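Local coordinates for protein flavin-dependent thymidylate synthase (Thermus thermophilus, PDB 6J61) that probably catalyses the FAD-dependent reductive methylation of dUMP to dTMP, with methylenetetrahydrofolate as methyl donor and NADPH as reductant, at residues M53-T58 with L256-E261; G22-I27 with A47-L52. All blocks are in the same frame, centred on the assembly; numbering follows the deposited sequence.

Contact 1 of 2, residues M53-T58 with L256-E261. With FAD (flavin-adenine dinucleotide), chain E.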
ATOM      1  N   MET A  53      -6.245  12.337  16.711  1.00 40.65           N
ATOM      2  CA  MET A  53      -5.581  13.163  15.716  1.00 43.19           C
ATOM      3  C   MET A  53      -4.219  13.616  16.272  1.00 44.42           C
ATOM      4  O   MET A  53      -3.197  13.477  15.610  1.00 44.79           O
ATOM      5  CB  MET A  53      -6.482  14.367  15.403  1.00 43.83           C
ATOM      6  CG  MET A  53      -5.901  15.425  14.484  1.00 43.14           C
ATOM      7  SD  MET A  53      -5.807  14.911  12.789  1.00 46.00           S
ATOM      8  CE  MET A  53      -7.510  14.851  12.362  1.00 46.91           C
ATOM      9  N   ARG A  54      -4.226  14.139  17.497  1.00 45.58           N
ATOM     10  CA  ARG A  54      -3.024  14.621  18.190  1.00 46.64           C
ATOM     11  C   ARG A  54      -1.921  13.586  18.330  1.00 46.81           C
ATOM     12  O   ARG A  54      -0.750  13.879  18.082  1.00 47.23           O
ATOM     13  CB  ARG A  54      -3.362  15.076  19.615  1.00 46.11           C
ATOM     14  CG  ARG A  54      -3.978  16.436  19.753  1.00 48.90           C
ATOM     15  CD  ARG A  54      -4.091  16.795  21.230  1.00 51.62           C
ATOM     16  NE  ARG A  54      -5.146  16.055  21.916  1.00 54.56           N
ATOM     17  CZ  ARG A  54      -5.178  15.832  23.227  1.00 55.30           C
ATOM     18  NH1 ARG A  54      -4.209  16.284  24.006  1.00 55.77           N
ATOM     19  NH2 ARG A  54      -6.187  15.164  23.765  1.00 57.74           N
ATOM     20  N   HIS A  55      -2.300  12.386  18.762  1.00 46.78           N
ATOM     21  CA  HIS A  55      -1.345  11.310  18.991  1.00 46.91           C
ATOM     22  C   HIS A  55      -1.008  10.415  17.804  1.00 47.57           C
ATOM     23  O   HIS A  55      -0.328   9.394  17.967  1.00 48.47           O
ATOM     24  CB  HIS A  55      -1.824  10.453  20.158  1.00 47.43           C
ATOM     25  CG  HIS A  55      -1.839  11.183  21.463  1.00 50.88           C
ATOM     26  ND1 HIS A  55      -1.043  10.819  22.527  1.00 50.89           N
ATOM     27  CD2 HIS A  55      -2.520  12.285  21.861  1.00 51.48           C
ATOM     28  CE1 HIS A  55      -1.229  11.668  23.523  1.00 51.74           C
ATOM     29  NE2 HIS A  55      -2.120  12.568  23.144  1.00 50.76           N
ATOM     30  N   ARG A  56      -1.466  10.789  16.615  1.00 47.45           N
ATOM     31  CA  ARG A  56      -1.180   9.999  15.427  1.00 48.11           C
ATOM     32  C   ARG A  56      -1.774   8.589  15.463  1.00 47.75           C
ATOM     33  O   ARG A  56      -1.260   7.688  14.798  1.00 48.49           O
ATOM     34  CB  ARG A  56       0.337   9.906  15.225  1.00 50.60           C
ATOM     35  CG  ARG A  56       1.009  11.227  14.916  1.00 54.21           C
ATOM     36  CD  ARG A  56       0.653  11.684  13.517  1.00 59.81           C
ATOM     37  NE  ARG A  56      -0.783  11.886  13.332  1.00 62.61           N
ATOM     38  CZ  ARG A  56      -1.361  12.071  12.147  1.00 65.65           C
ATOM     39  NH1 ARG A  56      -0.621  12.077  11.041  1.00 65.99           N
ATOM     40  NH2 ARG A  56      -2.677  12.247  12.064  1.00 65.83           N
ATOM     41  N   HIS A  57      -2.827   8.383  16.255  1.00 47.15           N
ATOM     42  CA  HIS A  57      -3.489   7.077  16.318  1.00 46.52           C
ATOM     43  C   HIS A  57      -4.432   7.150  15.115  1.00 45.98           C
ATOM     44  O   HIS A  57      -5.601   7.500  15.239  1.00 44.96           O
ATOM     45  CB  HIS A  57      -4.273   6.945  17.620  1.00 49.15           C
ATOM     46  CG  HIS A  57      -4.934   5.615  17.797  1.00 54.85           C
ATOM     47  ND1 HIS A  57      -5.048   4.698  16.774  1.00 56.94           N
ATOM     48  CD2 HIS A  57      -5.553   5.060  18.869  1.00 56.49           C
ATOM     49  CE1 HIS A  57      -5.712   3.640  17.205  1.00 55.63           C
ATOM     50  NE2 HIS A  57      -6.030   3.833  18.471  1.00 55.19           N
ATOM     51  N   THR A  58      -3.894   6.815  13.947  1.00 45.15           N
ATOM     52  CA  THR A  58      -4.606   6.922  12.686  1.00 43.44           C
ATOM     53  C   THR A  58      -5.603   5.856  12.247  1.00 41.96           C
ATOM     54  O   THR A  58      -6.505   6.157  11.472  1.00 41.09           O
ATOM     55  CB  THR A  58      -3.582   7.119  11.542  1.00 45.55           C
ATOM     56  OG1 THR A  58      -2.710   5.981  11.471  1.00 45.53           O
ATOM     57  CG2 THR A  58      -2.747   8.373  11.789  1.00 43.94           C
ATOM     58  N   LEU A 256      -2.532  20.926  27.109  1.00 55.72           N
ATOM     59  CA  LEU A 256      -1.545  21.841  27.669  1.00 55.42           C
ATOM     60  C   LEU A 256      -0.226  21.139  27.982  1.00 53.07           C
ATOM     61  O   LEU A 256       0.834  21.554  27.522  1.00 52.04           O
ATOM     62  CB  LEU A 256      -2.083  22.477  28.957  1.00 56.80           C
ATOM     63  CG  LEU A 256      -2.127  24.002  29.095  1.00 57.21           C
ATOM     64  CD1 LEU A 256      -2.082  24.319  30.578  1.00 58.79           C
ATOM     65  CD2 LEU A 256      -0.953  24.670  28.389  1.00 57.41           C
ATOM     66  N   LYS A 257      -0.299  20.089  28.789  1.00 51.04           N
ATOM     67  CA  LYS A 257       0.890  19.342  29.163  1.00 51.69           C
ATOM     68  C   LYS A 257       1.658  18.929  27.911  1.00 52.00           C
ATOM     69  O   LYS A 257       2.871  19.135  27.811  1.00 51.96           O
ATOM     70  CB  LYS A 257       0.495  18.107  29.972  1.00 51.70           C
ATOM     71  CG  LYS A 257       1.667  17.261  30.412  1.00 55.25           C
ATOM     72  CD  LYS A 257       1.231  16.166  31.367  1.00 58.57           C
ATOM     73  CE  LYS A 257       2.377  15.208  31.660  1.00 60.50           C
ATOM     74  NZ  LYS A 257       3.584  15.924  32.170  1.00 63.29           N
ATOM     75  N   GLU A 258       0.941  18.353  26.952  1.00 51.86           N
ATOM     76  CA  GLU A 258       1.541  17.916  25.698  1.00 50.51           C
ATOM     77  C   GLU A 258       2.206  19.066  24.946  1.00 48.73           C
ATOM     78  O   GLU A 258       3.352  18.946  24.522  1.00 47.78           O
ATOM     79  CB  GLU A 258       0.479  17.263  24.814  1.00 49.91           C
ATOM     80  CG  GLU A 258       0.034  15.892  25.290  1.00 51.05           C
ATOM     81  CD  GLU A 258      -1.260  15.436  24.626  1.00 52.22           C
ATOM     82  OE1 GLU A 258      -1.586  15.944  23.533  1.00 52.43           O
ATOM     83  OE2 GLU A 258      -1.947  14.561  25.192  1.00 52.75           O
ATOM     84  N   ALA A 259       1.486  20.173  24.784  1.00 47.66           N
ATOM     85  CA  ALA A 259       2.017  21.339  24.078  1.00 48.30           C
ATOM     86  C   ALA A 259       3.343  21.778  24.693  1.00 48.10           C
ATOM     87  O   ALA A 259       4.262  22.211  23.994  1.00 47.93           O
ATOM     88  CB  ALA A 259       1.013  22.492  24.125  1.00 46.40           C
ATOM     89  N   LEU A 260       3.432  21.673  26.010  1.00 48.55           N
ATOM     90  CA  LEU A 260       4.647  22.043  26.707  1.00 49.10           C
ATOM     91  C   LEU A 260       5.696  20.972  26.453  1.00 49.84           C
ATOM     92  O   LEU A 260       6.854  21.286  26.157  1.00 50.33           O
ATOM     93  CB  LEU A 260       4.391  22.160  28.211  1.00 47.08           C
ATOM     94  CG  LEU A 260       3.481  23.286  28.695  1.00 45.42           C
ATOM     95  CD1 LEU A 260       3.282  23.160  30.194  1.00 43.51           C
ATOM     96  CD2 LEU A 260       4.083  24.620  28.344  1.00 43.12           C
ATOM     97  N   GLU A 261       5.284  19.711  26.565  1.00 50.12           N
ATOM     98  CA  GLU A 261       6.199  18.590  26.358  1.00 51.65           C
ATOM     99  C   GLU A 261       6.730  18.533  24.925  1.00 50.45           C
ATOM    100  O   GLU A 261       7.676  17.808  24.637  1.00 50.09           O
ATOM    101  CB  GLU A 261       5.517  17.265  26.742  1.00 53.42           C
ATOM    102  CG  GLU A 261       5.110  17.198  28.222  1.00 58.89           C
ATOM    103  CD  GLU A 261       4.552  15.837  28.652  1.00 62.56           C
ATOM    104  OE1 GLU A 261       3.545  15.382  28.066  1.00 64.63           O
ATOM    105  OE2 GLU A 261       5.115  15.222  29.588  1.00 63.58           O
TER
HETATM  106  PA  FAD E 301       2.142   2.210   7.883  1.00 56.57           P
HETATM  107  O1A FAD E 301       1.364   0.993   8.222  1.00 55.94           O
HETATM  108  O2A FAD E 301       3.635   1.778   7.429  1.00 56.07           O
HETATM  109  O5B FAD E 301       1.404   2.959   6.679  1.00 58.54           O
HETATM  110  C5B FAD E 301       2.024   4.226   6.468  1.00 60.87           C
HETATM  111  C4B FAD E 301       1.070   5.084   5.638  1.00 62.55           C
HETATM  112  O4B FAD E 301       0.817   4.442   4.361  1.00 63.44           O
HETATM  113  C3B FAD E 301      -0.272   5.232   6.333  1.00 62.09           C
HETATM  114  O3B FAD E 301      -0.319   6.362   7.201  1.00 59.99           O
HETATM  115  C2B FAD E 301      -1.249   5.326   5.172  1.00 63.90           C
HETATM  116  O2B FAD E 301      -1.349   6.682   4.731  1.00 64.86           O
HETATM  117  C1B FAD E 301      -0.621   4.389   4.104  1.00 65.88           C
HETATM  118  N9A FAD E 301      -1.116   2.982   4.180  1.00 68.81           N
HETATM  119  C8A FAD E 301      -0.364   1.858   4.434  1.00 69.13           C
HETATM  120  N7A FAD E 301      -1.105   0.793   4.421  1.00 70.11           N
HETATM  121  C5A FAD E 301      -2.381   1.139   4.158  1.00 72.42           C
HETATM  122  C6A FAD E 301      -3.604   0.428   4.016  1.00 74.06           C
HETATM  123  N6A FAD E 301      -3.626  -0.951   4.161  1.00 74.31           N
HETATM  124  N1A FAD E 301      -4.744   1.124   3.740  1.00 75.13           N
HETATM  125  C2A FAD E 301      -4.735   2.460   3.597  1.00 74.41           C
HETATM  126  N3A FAD E 301      -3.602   3.166   3.723  1.00 73.38           N
HETATM  127  C4A FAD E 301      -2.417   2.555   3.998  1.00 71.83           C
HETATM  128  N1  FAD E 301      -3.257   0.400  16.700  1.00 65.27           N
HETATM  129  C2  FAD E 301      -4.219  -0.431  17.124  1.00 65.80           C
HETATM  130  O2  FAD E 301      -4.518  -1.386  16.413  1.00 63.34           O
HETATM  131  N3  FAD E 301      -4.876  -0.263  18.303  1.00 66.61           N
HETATM  132  C4  FAD E 301      -4.599   0.787  19.153  1.00 65.40           C
HETATM  133  O4  FAD E 301      -5.198   0.922  20.206  1.00 64.95           O
HETATM  134  C4X FAD E 301      -3.539   1.751  18.730  1.00 65.32           C
HETATM  135  N5  FAD E 301      -3.183   2.808  19.456  1.00 65.27           N
HETATM  136  C5X FAD E 301      -2.214   3.672  19.047  1.00 65.77           C
HETATM  137  C6  FAD E 301      -1.868   4.801  19.867  1.00 67.40           C
HETATM  138  C7  FAD E 301      -0.878   5.693  19.462  1.00 66.49           C
HETATM  139  C7M FAD E 301      -0.551   6.866  20.363  1.00 65.37           C
HETATM  140  C8  FAD E 301      -0.185   5.497  18.220  1.00 65.80           C
HETATM  141  C8M FAD E 301       0.895   6.459  17.768  1.00 65.51           C
HETATM  142  C9  FAD E 301      -0.500   4.399  17.397  1.00 65.16           C
HETATM  143  C9A FAD E 301      -1.518   3.465  17.786  1.00 65.17           C
HETATM  144  N10 FAD E 301      -1.870   2.338  16.975  1.00 65.50           N
HETATM  145  C10 FAD E 301      -2.871   1.474  17.416  1.00 65.28           C
HETATM  146  C1' FAD E 301      -1.206   2.050  15.691  1.00 62.99           C
HETATM  147  C2' FAD E 301      -1.775   2.862  14.515  1.00 62.11           C
HETATM  148  O2' FAD E 301      -3.202   2.792  14.501  1.00 61.16           O
HETATM  149  C3' FAD E 301      -1.181   2.325  13.185  1.00 61.34           C
HETATM  150  O3' FAD E 301      -1.635   0.988  12.926  1.00 61.00           O
HETATM  151  C4' FAD E 301       0.372   2.336  13.214  1.00 60.03           C
HETATM  152  O4' FAD E 301       0.859   3.482  13.937  1.00 59.63           O
HETATM  153  C5' FAD E 301       0.911   2.383  11.793  1.00 59.59           C
HETATM  154  O5' FAD E 301       0.849   3.737  11.343  1.00 57.78           O
HETATM  155  P   FAD E 301       0.827   3.753   9.748  1.00 55.43           P
HETATM  156  O1P FAD E 301      -0.317   2.936   9.258  1.00 58.55           O
HETATM  157  O2P FAD E 301       0.659   5.276   9.280  1.00 59.23           O
HETATM  158  O3P FAD E 301       2.274   3.192   9.197  1.00 57.58           O

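Contact 2 of 2, residues G22-I27 with A47-L52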
ATOM      1  N   GLY A  22     -19.562   5.685   6.923  1.00 38.93           N
ATOM      2  CA  GLY A  22     -19.266   6.180   8.253  1.00 37.54           C
ATOM      3  C   GLY A  22     -19.062   7.673   8.340  1.00 38.63           C
ATOM      4  O   GLY A  22     -18.811   8.341   7.332  1.00 38.22           O
ATOM      5  N   ASP A  23     -19.192   8.197   9.558  1.00 39.69           N
ATOM      6  CA  ASP A  23     -18.994   9.621   9.844  1.00 38.46           C
ATOM      7  C   ASP A  23     -18.226   9.699  11.161  1.00 37.16           C
ATOM      8  O   ASP A  23     -17.610   8.702  11.562  1.00 38.10           O
ATOM      9  CB  ASP A  23     -20.336  10.371   9.954  1.00 39.60           C
ATOM     10  CG  ASP A  23     -21.291   9.766  10.997  1.00 41.61           C
ATOM     11  OD1 ASP A  23     -20.845   9.033  11.912  1.00 40.20           O
ATOM     12  OD2 ASP A  23     -22.509  10.049  10.905  1.00 42.30           O
ATOM     13  N   ASP A  24     -18.269  10.849  11.837  1.00 35.53           N
ATOM     14  CA  ASP A  24     -17.547  11.019  13.110  1.00 35.32           C
ATOM     15  C   ASP A  24     -17.773   9.865  14.085  1.00 35.81           C
ATOM     16  O   ASP A  24     -16.865   9.486  14.827  1.00 34.81           O
ATOM     17  CB  ASP A  24     -17.935  12.332  13.814  1.00 35.22           C
ATOM     18  CG  ASP A  24     -17.475  13.571  13.058  1.00 36.98           C
ATOM     19  OD1 ASP A  24     -16.332  13.572  12.568  1.00 36.79           O
ATOM     20  OD2 ASP A  24     -18.251  14.554  12.965  1.00 39.43           O
ATOM     21  N   ARG A  25     -18.984   9.310  14.084  1.00 36.52           N
ATOM     22  CA  ARG A  25     -19.319   8.206  14.984  1.00 36.15           C
ATOM     23  C   ARG A  25     -18.529   6.943  14.679  1.00 35.56           C
ATOM     24  O   ARG A  25     -18.224   6.155  15.586  1.00 35.12           O
ATOM     25  CB  ARG A  25     -20.814   7.898  14.903  1.00 37.33           C
ATOM     26  CG  ARG A  25     -21.700   9.046  15.358  1.00 39.73           C
ATOM     27  CD  ARG A  25     -23.160   8.754  15.091  1.00 41.59           C
ATOM     28  NE  ARG A  25     -23.335   8.136  13.782  1.00 43.83           N
ATOM     29  CZ  ARG A  25     -24.499   8.012  13.160  1.00 44.74           C
ATOM     30  NH1 ARG A  25     -25.610   8.470  13.721  1.00 44.76           N
ATOM     31  NH2 ARG A  25     -24.549   7.421  11.975  1.00 46.92           N
ATOM     32  N   ALA A  26     -18.195   6.754  13.404  1.00 33.60           N
ATOM     33  CA  ALA A  26     -17.452   5.574  12.981  1.00 31.83           C
ATOM     34  C   ALA A  26     -16.011   5.574  13.519  1.00 32.15           C
ATOM     35  O   ALA A  26     -15.469   4.529  13.885  1.00 30.23           O
ATOM     36  CB  ALA A  26     -17.459   5.492  11.465  1.00 31.35           C
ATOM     37  N   ILE A  27     -15.396   6.752  13.568  1.00 32.36           N
ATOM     38  CA  ILE A  27     -14.032   6.867  14.066  1.00 31.91           C
ATOM     39  C   ILE A  27     -14.005   6.425  15.525  1.00 33.33           C
ATOM     40  O   ILE A  27     -13.223   5.549  15.924  1.00 32.73           O
ATOM     41  CB  ILE A  27     -13.550   8.311  13.986  1.00 29.50           C
ATOM     42  CG1 ILE A  27     -13.847   8.877  12.608  1.00 27.99           C
ATOM     43  CG2 ILE A  27     -12.075   8.373  14.255  1.00 30.23           C
ATOM     44  CD1 ILE A  27     -13.636  10.362  12.512  1.00 29.14           C
ATOM     45  N   ALA A  47     -13.723  15.029  21.997  1.00 34.95           N
ATOM     46  CA  ALA A  47     -12.509  14.926  22.789  1.00 35.59           C
ATOM     47  C   ALA A  47     -11.674  13.714  22.365  1.00 36.15           C
ATOM     48  O   ALA A  47     -10.455  13.828  22.203  1.00 36.72           O
ATOM     49  CB  ALA A  47     -12.857  14.841  24.280  1.00 34.33           C
ATOM     50  N   LEU A  48     -12.323  12.561  22.193  1.00 34.73           N
ATOM     51  CA  LEU A  48     -11.621  11.349  21.782  1.00 35.53           C
ATOM     52  C   LEU A  48     -11.071  11.558  20.374  1.00 36.57           C
ATOM     53  O   LEU A  48      -9.918  11.248  20.087  1.00 38.85           O
ATOM     54  CB  LEU A  48     -12.562  10.139  21.756  1.00 36.67           C
ATOM     55  CG  LEU A  48     -12.004   8.740  22.097  1.00 39.93           C
ATOM     56  CD1 LEU A  48     -12.876   7.669  21.437  1.00 36.52           C
ATOM     57  CD2 LEU A  48     -10.563   8.596  21.638  1.00 38.91           C
ATOM     58  N   ILE A  49     -11.897  12.089  19.489  1.00 34.90           N
ATOM     59  CA  ILE A  49     -11.437  12.298  18.140  1.00 35.04           C
ATOM     60  C   ILE A  49     -10.269  13.271  18.116  1.00 35.21           C
ATOM     61  O   ILE A  49      -9.318  13.091  17.361  1.00 33.75           O
ATOM     62  CB  ILE A  49     -12.580  12.787  17.241  1.00 33.74           C
ATOM     63  CG1 ILE A  49     -13.551  11.625  16.989  1.00 32.09           C
ATOM     64  CG2 ILE A  49     -12.016  13.331  15.937  1.00 32.43           C
ATOM     65  CD1 ILE A  49     -14.784  11.987  16.171  1.00 28.92           C
ATOM     66  N   ASP A  50     -10.329  14.293  18.960  1.00 37.05           N
ATOM     67  CA  ASP A  50      -9.252  15.268  19.013  1.00 36.65           C
ATOM     68  C   ASP A  50      -7.976  14.576  19.457  1.00 37.09           C
ATOM     69  O   ASP A  50      -6.900  14.810  18.916  1.00 37.72           O
ATOM     70  CB  ASP A  50      -9.564  16.372  20.009  1.00 37.44           C
ATOM     71  CG  ASP A  50      -8.521  17.455  19.988  1.00 40.91           C
ATOM     72  OD1 ASP A  50      -8.583  18.304  19.071  1.00 44.62           O
ATOM     73  OD2 ASP A  50      -7.620  17.444  20.858  1.00 41.49           O
ATOM     74  N   TYR A  51      -8.113  13.717  20.455  1.00 36.08           N
ATOM     75  CA  TYR A  51      -6.991  12.980  21.002  1.00 37.24           C
ATOM     76  C   TYR A  51      -6.306  12.085  19.956  1.00 39.33           C
ATOM     77  O   TYR A  51      -5.072  12.069  19.848  1.00 39.64           O
ATOM     78  CB  TYR A  51      -7.484  12.147  22.197  1.00 36.31           C
ATOM     79  CG  TYR A  51      -6.445  11.243  22.816  1.00 38.33           C
ATOM     80  CD1 TYR A  51      -6.087  10.045  22.206  1.00 38.66           C
ATOM     81  CD2 TYR A  51      -5.783  11.607  23.990  1.00 39.58           C
ATOM     82  CE1 TYR A  51      -5.098   9.238  22.738  1.00 39.44           C
ATOM     83  CE2 TYR A  51      -4.787  10.804  24.534  1.00 39.82           C
ATOM     84  CZ  TYR A  51      -4.451   9.621  23.896  1.00 40.76           C
ATOM     85  OH  TYR A  51      -3.463   8.818  24.403  1.00 41.59           O
ATOM     86  N   LEU A  52      -7.105  11.345  19.188  1.00 39.19           N
ATOM     87  CA  LEU A  52      -6.574  10.436  18.172  1.00 39.37           C
ATOM     88  C   LEU A  52      -5.763  11.169  17.105  1.00 39.34           C
ATOM     89  O   LEU A  52      -4.739  10.679  16.645  1.00 38.45           O
ATOM     90  CB  LEU A  52      -7.724   9.657  17.514  1.00 38.56           C
ATOM     91  CG  LEU A  52      -8.534   8.707  18.408  1.00 37.90           C
ATOM     92  CD1 LEU A  52      -9.706   8.140  17.626  1.00 37.09           C
ATOM     93  CD2 LEU A  52      -7.644   7.596  18.923  1.00 34.17           C
TER

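Contact 1 of 2, residues M53-T58 with L256-E261
At the Schellman motif that ends helix 42-54, where H55, R56 and H57 line the FAD pocket, R54 and H55 both reach across to E258 of helix 253-263. One carboxylate thus receives two donors from successive residues. R54 NH1 lies 2.7 Å from E258 OE1, a salt bridge whose hydrogen bond is bent and weak, with the guanidinium and carboxylate planes only 22° apart. H55 gives the better-directed bond: its NE2 donates to E258 OE2 at 2.9 Å, with an N-H...O angle of 143°. The oxygen sits in the plane of the imidazole at its edge, yet the donor meets it from above the carboxylate plane, and the ring and carboxylate planes stand nearly perpendicular. Glutamate suits the place because its extended chain carries both oxygens out to the basic pair. Further support comes from D50, which pairs with R54 NE, and from Y51, stacked on H55.

R56, with positive phi, closes the motif and turns the chain to the cofactor. There H57, its CG anti to the backbone N (chi1 -177°), lays a ring face over the flavin, with NE2 3.2 Å from FAD N5. With an alanine here the isoalloxazine would probably lose its cover over N5 and be freer to shift. The carbonyl O of H55 comes within 3.2 Å of the flavin methyl C8M.

Contact 2 of 2, residues G22-I27 with A47-L52
I49 drives its terminal methyl into the first turn of helix 24-32, where CD1 lies 3.5 Å from the carbonyl O of D24 and 4.0 Å from D24 CB. The chain is extended (chi2 177°), which carries CD1 well clear of helix 42-54. The same methyl meets I27 CD1 at 4.2 Å, the two isoleucine side chains crossing at about a right angle. One turn further along, L52 takes up the packing: its CD1 touches I27 CG2 at 4.1 Å as the two chains slide past each other in opposite directions. I27 therefore uses both branches, the long one on I49 and the short one on L52, a division of labour that suits a beta-branched residue between two neighbours.

The start of helix 24-32 is built for its place. D23 is the N-cap, its OD1 accepting from R25 N at 2.9 Å, and R25 NE adds a weak, salt-bridged bond to the same oxygen. At G22 the backbone angles would press a CB against the preceding carbonyl O, and a CB here would also run into A26 CB, so glycine is called for. D24 is buried, and its carboxylate oxygens accept from the backbone N atoms of helix 209-220, OD2 from L210 and OD1 from A211. That helix also receives I27 on A211 and I49 on L210, and so completes a three-helix junction.

Across the two segments no hydrogen bond forms. Methyl groups do most of the touching, against one another and against the CB and carbonyl O of D24, so the helices are held by shape and exclusion of water, while the acidic group at the border finds its donors in the third helix.

Both contacts draw on helix 42-54, contact 2 on its buried face and contact 1 on its C-terminal end, with centres 15 Å apart. They meet where H57 N approaches L52 O at 3.0 Å, a probable hydrogen bond that is part of the helix ending. L52, packed in contact 2, has its side chain about 6 Å from the bound FAD, whereas H57 lies directly on the flavin. Contact 2 thus seats the helix against helix 24-32, and contact 1 joins its end to helix 253-263, probably part of the extra C-terminal domain. The FAD pocket is completed by residues such as S59 and H175, with R84 and T85 of the second subunit and E90 of the third.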